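Side-chain contacts in AxyAgu115A (Amphibacillus xylanus NBRC 15112, PDB 6NPS), which probably acts as a family GH115 alpha-glucuronidase, a glycoside hydrolase that releases glucuronic acid from xylan: residues S30-I35 / R121-G126; L204-K209 / Y238-G243. The protein carries 3 engineered substitutions. All coordinates share one frame; numbering follows the deposited sequence.

Contact 1 of 2, residues S30-I35 / R121-G126; sequences SGVRKI and RGTIYG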
ATOM      1  N   SER A  30      63.651  15.647  -8.062  1.00 43.54           N
ATOM      2  CA  SER A  30      63.280  15.337  -6.686  1.00 47.33           C
ATOM      3  C   SER A  30      62.141  14.326  -6.620  1.00 44.43           C
ATOM      4  O   SER A  30      62.160  13.398  -5.797  1.00 44.98           O
ATOM      5  CB  SER A  30      62.874  16.631  -5.984  1.00 55.97           C
ATOM      6  OG  SER A  30      63.186  16.567  -4.611  1.00 70.56           O
ATOM      7  N   GLY A  31      61.129  14.503  -7.467  1.00 36.70           N
ATOM      8  CA  GLY A  31      59.996  13.596  -7.447  1.00 32.40           C
ATOM      9  C   GLY A  31      60.365  12.182  -7.877  1.00 37.96           C
ATOM     10  O   GLY A  31      59.803  11.211  -7.376  1.00 35.73           O
ATOM     11  N   VAL A  32      61.285  12.055  -8.841  1.00 39.88           N
ATOM     12  CA  VAL A  32      61.739  10.741  -9.290  1.00 38.46           C
ATOM     13  C   VAL A  32      62.502  10.033  -8.177  1.00 38.65           C
ATOM     14  O   VAL A  32      62.273   8.850  -7.909  1.00 40.49           O
ATOM     15  CB  VAL A  32      62.580  10.894 -10.568  1.00 44.11           C
ATOM     16  CG1 VAL A  32      63.267   9.567 -10.921  1.00 43.47           C
ATOM     17  CG2 VAL A  32      61.697  11.392 -11.705  1.00 37.71           C
ATOM     18  N   ARG A  33      63.373  10.754  -7.475  1.00 42.77           N
ATOM     19  CA  ARG A  33      64.068  10.172  -6.330  1.00 45.42           C
ATOM     20  C   ARG A  33      63.084   9.691  -5.265  1.00 43.15           C
ATOM     21  O   ARG A  33      63.257   8.599  -4.708  1.00 40.94           O
ATOM     22  CB  ARG A  33      65.043  11.194  -5.745  1.00 52.29           C
ATOM     23  CG  ARG A  33      66.404  10.621  -5.357  1.00 67.38           C
ATOM     24  CD  ARG A  33      67.514  11.647  -5.547  1.00 76.43           C
ATOM     25  NE  ARG A  33      67.110  12.948  -5.023  1.00 84.69           N
ATOM     26  CZ  ARG A  33      67.376  14.118  -5.607  1.00 87.25           C
ATOM     27  NH1 ARG A  33      68.055  14.156  -6.749  1.00 87.38           N
ATOM     28  NH2 ARG A  33      66.951  15.249  -5.052  1.00 85.27           N
ATOM     29  N   LYS A  34      62.019  10.472  -4.993  1.00 39.77           N
ATOM     30  CA  LYS A  34      61.004  10.038  -4.020  1.00 45.48           C
ATOM     31  C   LYS A  34      60.275   8.770  -4.468  1.00 36.75           C
ATOM     32  O   LYS A  34      59.908   7.931  -3.628  1.00 37.40           O
ATOM     33  CB  LYS A  34      59.984  11.152  -3.772  1.00 51.08           C
ATOM     34  CG  LYS A  34      60.588  12.402  -3.177  1.00 60.96           C
ATOM     35  CD  LYS A  34      59.545  13.497  -3.061  1.00 67.35           C
ATOM     36  CE  LYS A  34      58.847  13.445  -1.709  1.00 72.04           C
ATOM     37  NZ  LYS A  34      58.991  14.752  -0.991  1.00 76.56           N
ATOM     38  N   ILE A  35      59.966   8.647  -5.762  1.00 38.57           N
ATOM     39  CA  ILE A  35      59.335   7.415  -6.247  1.00 36.40           C
ATOM     40  C   ILE A  35      60.323   6.245  -6.130  1.00 35.16           C
ATOM     41  O   ILE A  35      59.958   5.136  -5.731  1.00 38.13           O
ATOM     42  CB  ILE A  35      58.844   7.624  -7.693  1.00 36.04           C
ATOM     43  CG1 ILE A  35      57.731   8.689  -7.752  1.00 33.32           C
ATOM     44  CG2 ILE A  35      58.425   6.305  -8.340  1.00 32.17           C
ATOM     45  CD1 ILE A  35      56.469   8.264  -7.050  1.00 30.25           C
ATOM     46  N   ARG A 121      57.352  11.796 -15.665  1.00 32.83           N
ATOM     47  CA  ARG A 121      56.354  10.757 -15.430  1.00 33.39           C
ATOM     48  C   ARG A 121      56.730   9.437 -16.119  1.00 35.83           C
ATOM     49  O   ARG A 121      56.417   8.363 -15.589  1.00 34.86           O
ATOM     50  CB  ARG A 121      54.965  11.256 -15.880  1.00 34.10           C
ATOM     51  CG  ARG A 121      54.233  12.167 -14.852  1.00 35.19           C
ATOM     52  CD  ARG A 121      52.792  12.524 -15.339  1.00 34.31           C
ATOM     53  NE  ARG A 121      52.818  13.320 -16.569  1.00 33.85           N
ATOM     54  CZ  ARG A 121      53.057  14.629 -16.576  1.00 41.62           C
ATOM     55  NH1 ARG A 121      53.265  15.270 -15.424  1.00 39.62           N
ATOM     56  NH2 ARG A 121      53.091  15.300 -17.728  1.00 45.63           N
ATOM     57  N   GLY A 122      57.389   9.496 -17.283  1.00 34.15           N
ATOM     58  CA  GLY A 122      57.926   8.291 -17.900  1.00 33.96           C
ATOM     59  C   GLY A 122      58.890   7.556 -16.984  1.00 35.64           C
ATOM     60  O   GLY A 122      58.871   6.325 -16.911  1.00 33.53           O
ATOM     61  N   THR A 123      59.778   8.293 -16.304  1.00 33.71           N
ATOM     62  CA  THR A 123      60.677   7.631 -15.360  1.00 31.92           C
ATOM     63  C   THR A 123      59.890   7.003 -14.232  1.00 33.78           C
ATOM     64  O   THR A 123      60.160   5.863 -13.824  1.00 36.05           O
ATOM     65  CB  THR A 123      61.697   8.627 -14.801  1.00 35.65           C
ATOM     66  OG1 THR A 123      62.271   9.385 -15.877  1.00 36.25           O
ATOM     67  CG2 THR A 123      62.834   7.916 -14.052  1.00 32.36           C
ATOM     68  N   ILE A 124      58.876   7.718 -13.739  1.00 29.89           N
ATOM     69  CA  ILE A 124      58.090   7.210 -12.620  1.00 29.90           C
ATOM     70  C   ILE A 124      57.367   5.940 -13.004  1.00 32.86           C
ATOM     71  O   ILE A 124      57.319   4.981 -12.214  1.00 33.31           O
ATOM     72  CB  ILE A 124      57.113   8.296 -12.133  1.00 30.24           C
ATOM     73  CG1 ILE A 124      57.939   9.386 -11.438  1.00 32.89           C
ATOM     74  CG2 ILE A 124      56.028   7.669 -11.260  1.00 27.53           C
ATOM     75  CD1 ILE A 124      57.128  10.665 -11.012  1.00 31.38           C
ATOM     76  N   TYR A 125      56.780   5.908 -14.214  1.00 31.01           N
ATOM     77  CA  TYR A 125      56.111   4.691 -14.683  1.00 33.98           C
ATOM     78  C   TYR A 125      57.093   3.533 -14.850  1.00 30.70           C
ATOM     79  O   TYR A 125      56.733   2.376 -14.615  1.00 32.44           O
ATOM     80  CB  TYR A 125      55.391   4.961 -16.012  1.00 31.87           C
ATOM     81  CG  TYR A 125      54.303   6.016 -15.890  1.00 34.08           C
ATOM     82  CD1 TYR A 125      53.652   6.245 -14.672  1.00 32.26           C
ATOM     83  CD2 TYR A 125      53.907   6.745 -16.993  1.00 38.40           C
ATOM     84  CE1 TYR A 125      52.644   7.233 -14.562  1.00 36.05           C
ATOM     85  CE2 TYR A 125      52.902   7.732 -16.893  1.00 36.14           C
ATOM     86  CZ  TYR A 125      52.288   7.974 -15.690  1.00 38.65           C
ATOM     87  OH  TYR A 125      51.316   8.955 -15.651  1.00 39.00           O
ATOM     88  N   GLY A 126      58.333   3.831 -15.235  1.00 35.23           N
ATOM     89  CA  GLY A 126      59.318   2.771 -15.410  1.00 36.63           C
ATOM     90  C   GLY A 126      59.791   2.201 -14.082  1.00 35.46           C
ATOM     91  O   GLY A 126      59.992   0.985 -13.949  1.00 34.63           O
TER
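This is a buried apolar contact between two nearly parallel helices, with Val32 and Ile35 of one set against Thr123 and Ile124 of the other. It joins the first turns of helix 30-47 and helix 120-133 in the alpha/beta region near the N-terminus, whose four-stranded mixed sheet includes strand 64-69. The helix segments run 6° apart, and their axes approach to 9.6 Å. Val32 and Thr123 meet methyl to methyl, with CG1 of Val32 3.6 Å from CG2 of Thr123. Each of these methyls stands anti to its own backbone N. That torsion (chi1 -48° in Thr123) leaves OG1 beside the backbone N. OG1 bonds to the Thr69 hydroxyl and to Asp119 O, so the threonine ties the helix to strand 64-69 while its methyl serves the apolar seam. Val32 also rests on Tyr67 and Thr69 of that strand. The side chains of Ile35 and Ile124 cross at about a right angle. CG1 of Ile35 lies 3.8 Å from CG1 and 3.9 Å from CD1 of Ile124. Cutting Ile124 back to an alanine is likely to cost Ile35 this packing and open a gap between the helices. The CG2 methyls of Ile35 and Ile124 stand 4.0 Å apart.

Contact 2 of 2, residues L204-K209 / Y238-G243; sequences LLLRLK and YGVIMG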
ATOM      1  N   LEU A 204      48.814   6.366  -5.382  1.00 33.53           N
ATOM      2  CA  LEU A 204      47.825   5.503  -6.006  1.00 36.77           C
ATOM      3  C   LEU A 204      47.615   5.891  -7.462  1.00 37.71           C
ATOM      4  O   LEU A 204      47.591   5.030  -8.347  1.00 38.78           O
ATOM      5  CB  LEU A 204      46.511   5.568  -5.238  1.00 31.65           C
ATOM      6  CG  LEU A 204      45.336   4.876  -5.919  1.00 34.02           C
ATOM      7  CD1 LEU A 204      45.503   3.319  -6.001  1.00 36.25           C
ATOM      8  CD2 LEU A 204      44.031   5.212  -5.206  1.00 33.18           C
ATOM      9  N   LEU A 205      47.446   7.189  -7.718  1.00 32.98           N
ATOM     10  CA  LEU A 205      47.253   7.694  -9.079  1.00 30.90           C
ATOM     11  C   LEU A 205      48.403   7.277 -10.001  1.00 30.68           C
ATOM     12  O   LEU A 205      48.183   6.767 -11.112  1.00 34.10           O
ATOM     13  CB  LEU A 205      47.166   9.224  -9.038  1.00 28.74           C
ATOM     14  CG  LEU A 205      47.031   9.864 -10.421  1.00 32.80           C
ATOM     15  CD1 LEU A 205      45.669   9.498 -10.993  1.00 30.68           C
ATOM     16  CD2 LEU A 205      47.161  11.384 -10.279  1.00 34.54           C
ATOM     17  N   LEU A 206      49.637   7.530  -9.571  1.00 28.51           N
ATOM     18  CA  LEU A 206      50.786   7.236 -10.420  1.00 30.96           C
ATOM     19  C   LEU A 206      51.012   5.725 -10.572  1.00 32.82           C
ATOM     20  O   LEU A 206      51.457   5.271 -11.630  1.00 30.34           O
ATOM     21  CB  LEU A 206      52.034   7.908  -9.855  1.00 30.47           C
ATOM     22  CG  LEU A 206      52.105   9.445  -9.899  1.00 33.37           C
ATOM     23  CD1 LEU A 206      53.254   9.953  -9.052  1.00 35.39           C
ATOM     24  CD2 LEU A 206      52.314   9.889 -11.387  1.00 33.73           C
ATOM     25  N   ARG A 207      50.722   4.931  -9.535  1.00 31.01           N
ATOM     26  CA  ARG A 207      50.867   3.481  -9.693  1.00 30.93           C
ATOM     27  C   ARG A 207      49.870   2.934 -10.699  1.00 37.12           C
ATOM     28  O   ARG A 207      50.152   1.925 -11.384  1.00 34.78           O
ATOM     29  CB  ARG A 207      50.713   2.785  -8.337  1.00 31.66           C
ATOM     30  CG  ARG A 207      51.981   2.870  -7.452  1.00 32.49           C
ATOM     31  CD  ARG A 207      51.815   2.055  -6.173  1.00 32.19           C
ATOM     32  NE  ARG A 207      52.901   2.211  -5.193  1.00 36.84           N
ATOM     33  CZ  ARG A 207      53.980   1.413  -5.118  1.00 41.17           C
ATOM     34  NH1 ARG A 207      54.147   0.415  -5.994  1.00 37.13           N
ATOM     35  NH2 ARG A 207      54.890   1.602  -4.152  1.00 40.98           N
ATOM     36  N   LEU A 208      48.688   3.572 -10.803  1.00 33.11           N
ATOM     37  CA  LEU A 208      47.710   3.195 -11.816  1.00 27.47           C
ATOM     38  C   LEU A 208      48.004   3.850 -13.162  1.00 27.61           C
ATOM     39  O   LEU A 208      47.203   3.745 -14.076  1.00 38.73           O
ATOM     40  CB  LEU A 208      46.291   3.568 -11.342  1.00 27.72           C
ATOM     41  CG  LEU A 208      45.854   2.890 -10.046  1.00 38.59           C
ATOM     42  CD1 LEU A 208      44.473   3.385  -9.623  1.00 41.26           C
ATOM     43  CD2 LEU A 208      45.832   1.389 -10.211  1.00 38.35           C
ATOM     44  N   LYS A 209      49.147   4.503 -13.292  1.00 29.57           N
ATOM     45  CA  LYS A 209      49.606   5.158 -14.520  1.00 38.86           C
ATOM     46  C   LYS A 209      48.750   6.372 -14.911  1.00 37.69           C
ATOM     47  O   LYS A 209      48.694   6.744 -16.100  1.00 34.62           O
ATOM     48  CB  LYS A 209      49.698   4.159 -15.677  1.00 43.55           C
ATOM     49  CG  LYS A 209      50.565   2.934 -15.295  1.00 54.99           C
ATOM     50  CD  LYS A 209      50.542   1.848 -16.339  1.00 58.86           C
ATOM     51  CE  LYS A 209      49.167   1.207 -16.434  1.00 64.98           C
ATOM     52  NZ  LYS A 209      49.043  -0.038 -15.609  1.00 66.24           N
ATOM     53  N   TYR A 238      55.868  15.514  -7.857  1.00 34.14           N
ATOM     54  CA  TYR A 238      55.633  14.215  -8.448  1.00 37.87           C
ATOM     55  C   TYR A 238      55.213  14.287  -9.912  1.00 42.00           C
ATOM     56  O   TYR A 238      55.176  13.244 -10.573  1.00 44.76           O
ATOM     57  CB  TYR A 238      54.539  13.488  -7.681  1.00 36.64           C
ATOM     58  CG  TYR A 238      54.938  12.835  -6.369  1.00 40.54           C
ATOM     59  CD1 TYR A 238      56.011  11.933  -6.299  1.00 41.34           C
ATOM     60  CD2 TYR A 238      54.216  13.083  -5.216  1.00 37.81           C
ATOM     61  CE1 TYR A 238      56.345  11.319  -5.102  1.00 43.52           C
ATOM     62  CE2 TYR A 238      54.541  12.485  -4.028  1.00 43.19           C
ATOM     63  CZ  TYR A 238      55.601  11.603  -3.962  1.00 44.69           C
ATOM     64  OH  TYR A 238      55.910  11.015  -2.757  1.00 42.73           O
ATOM     65  N   GLY A 239      54.861  15.461 -10.429  1.00 34.81           N
ATOM     66  CA  GLY A 239      54.300  15.523 -11.768  1.00 33.78           C
ATOM     67  C   GLY A 239      52.864  15.049 -11.854  1.00 38.87           C
ATOM     68  O   GLY A 239      52.422  14.656 -12.935  1.00 41.81           O
ATOM     69  N   VAL A 240      52.119  15.070 -10.750  1.00 36.65           N
ATOM     70  CA  VAL A 240      50.666  14.940 -10.796  1.00 32.58           C
ATOM     71  C   VAL A 240      50.107  16.278 -11.276  1.00 37.21           C
ATOM     72  O   VAL A 240      50.261  17.297 -10.602  1.00 37.83           O
ATOM     73  CB  VAL A 240      50.095  14.550  -9.430  1.00 35.53           C
ATOM     74  CG1 VAL A 240      48.544  14.600  -9.438  1.00 33.82           C
ATOM     75  CG2 VAL A 240      50.616  13.169  -9.028  1.00 33.97           C
ATOM     76  N   ILE A 241      49.473  16.281 -12.448  1.00 36.10           N
ATOM     77  CA  ILE A 241      48.916  17.494 -13.044  1.00 31.79           C
ATOM     78  C   ILE A 241      47.615  17.811 -12.318  1.00 32.61           C
ATOM     79  O   ILE A 241      46.703  16.978 -12.266  1.00 33.29           O
ATOM     80  CB  ILE A 241      48.663  17.295 -14.548  1.00 36.51           C
ATOM     81  CG1 ILE A 241      49.920  16.765 -15.276  1.00 39.73           C
ATOM     82  CG2 ILE A 241      48.179  18.539 -15.197  1.00 35.36           C
ATOM     83  CD1 ILE A 241      49.590  16.144 -16.645  1.00 41.23           C
ATOM     84  N   MET A 242      47.515  19.000 -11.750  1.00 32.91           N
ATOM     85  CA  MET A 242      46.305  19.311 -10.995  1.00 33.80           C
ATOM     86  C   MET A 242      45.244  19.878 -11.931  1.00 36.49           C
ATOM     87  O   MET A 242      45.550  20.581 -12.893  1.00 36.20           O
ATOM     88  CB  MET A 242      46.611  20.297  -9.858  1.00 33.79           C
ATOM     89  CG  MET A 242      47.485  19.701  -8.727  1.00 34.41           C
ATOM     90  SD  MET A 242      46.840  18.088  -8.119  1.00 35.90           S
ATOM     91  CE  MET A 242      45.196  18.615  -7.549  1.00 34.37           C
ATOM     92  N   GLY A 243      43.982  19.556 -11.656  1.00 33.55           N
ATOM     93  CA  GLY A 243      42.914  20.262 -12.348  1.00 30.02           C
ATOM     94  C   GLY A 243      41.800  20.647 -11.396  1.00 32.07           C
ATOM     95  O   GLY A 243      41.912  20.510 -10.171  1.00 32.92           O
TER
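Leu205 and Leu206, in the last turn of helix 195-207, point at Tyr238, the last residue of helix 230-238, and Val240, just before strand 241-242. The setting is the alpha/beta barrel of the GH115 family, where the turn at Gly239 and Val240 carries the chain from helix 230-238 into a barrel strand. The two leucines sit next to each other but send their branches different ways. CG of Leu205 is anti to the backbone N (chi1 177°), and this carries CD2 to Val240. CG of Leu206 lies beside its own backbone N (chi1 -68°), and CD1 goes to Tyr238. Val240 receives both leucines. CG1 of Val240 is 3.6 Å from CD2 of Leu205. CG2 of Val240 is shared, at 4.1 Å from both CD2 of Leu205 and CG of Leu206. The leucine and valine side chains cross obliquely rather than lying alongside one another. Tyr238 offers the root of its side chain, and its hydroxyl bonds to Asp199 on the same helix as the leucines. Both helices end in Schellman motifs, with Lys209 and Gly239 at the positive-phi positions. At Gly239 a CB would press on the preceding carbonyl O, so the turn calls for glycine. Leu206 also packs on Ile35 and Phe128. CD1 of Leu206 lies 4.0 Å from CB of Tyr238.

Contact 1 closes before contact 2 opens along the chain, and their centres are about 11 Å apart. Contact 1 belongs to the alpha/beta region near the N-terminus, and contact 2 to the barrel, so together they mark where the two parts dock. Helices 30-47 and 120-133 both reach the end of helix 230-238 and the Gly239 that follows it. Ile35 CD1 packs on Tyr238 CE1 at 3.6 Å. Arg121 NH1 lies 2.7 Å from Gly239 O, a probable hydrogen bond. Arg121 also makes salt bridges to Glu95 and Glu295. The junction thus combines apolar packing with an arginine that probably bonds to the barrel turn, which is consistent with the two parts being firmly joined here.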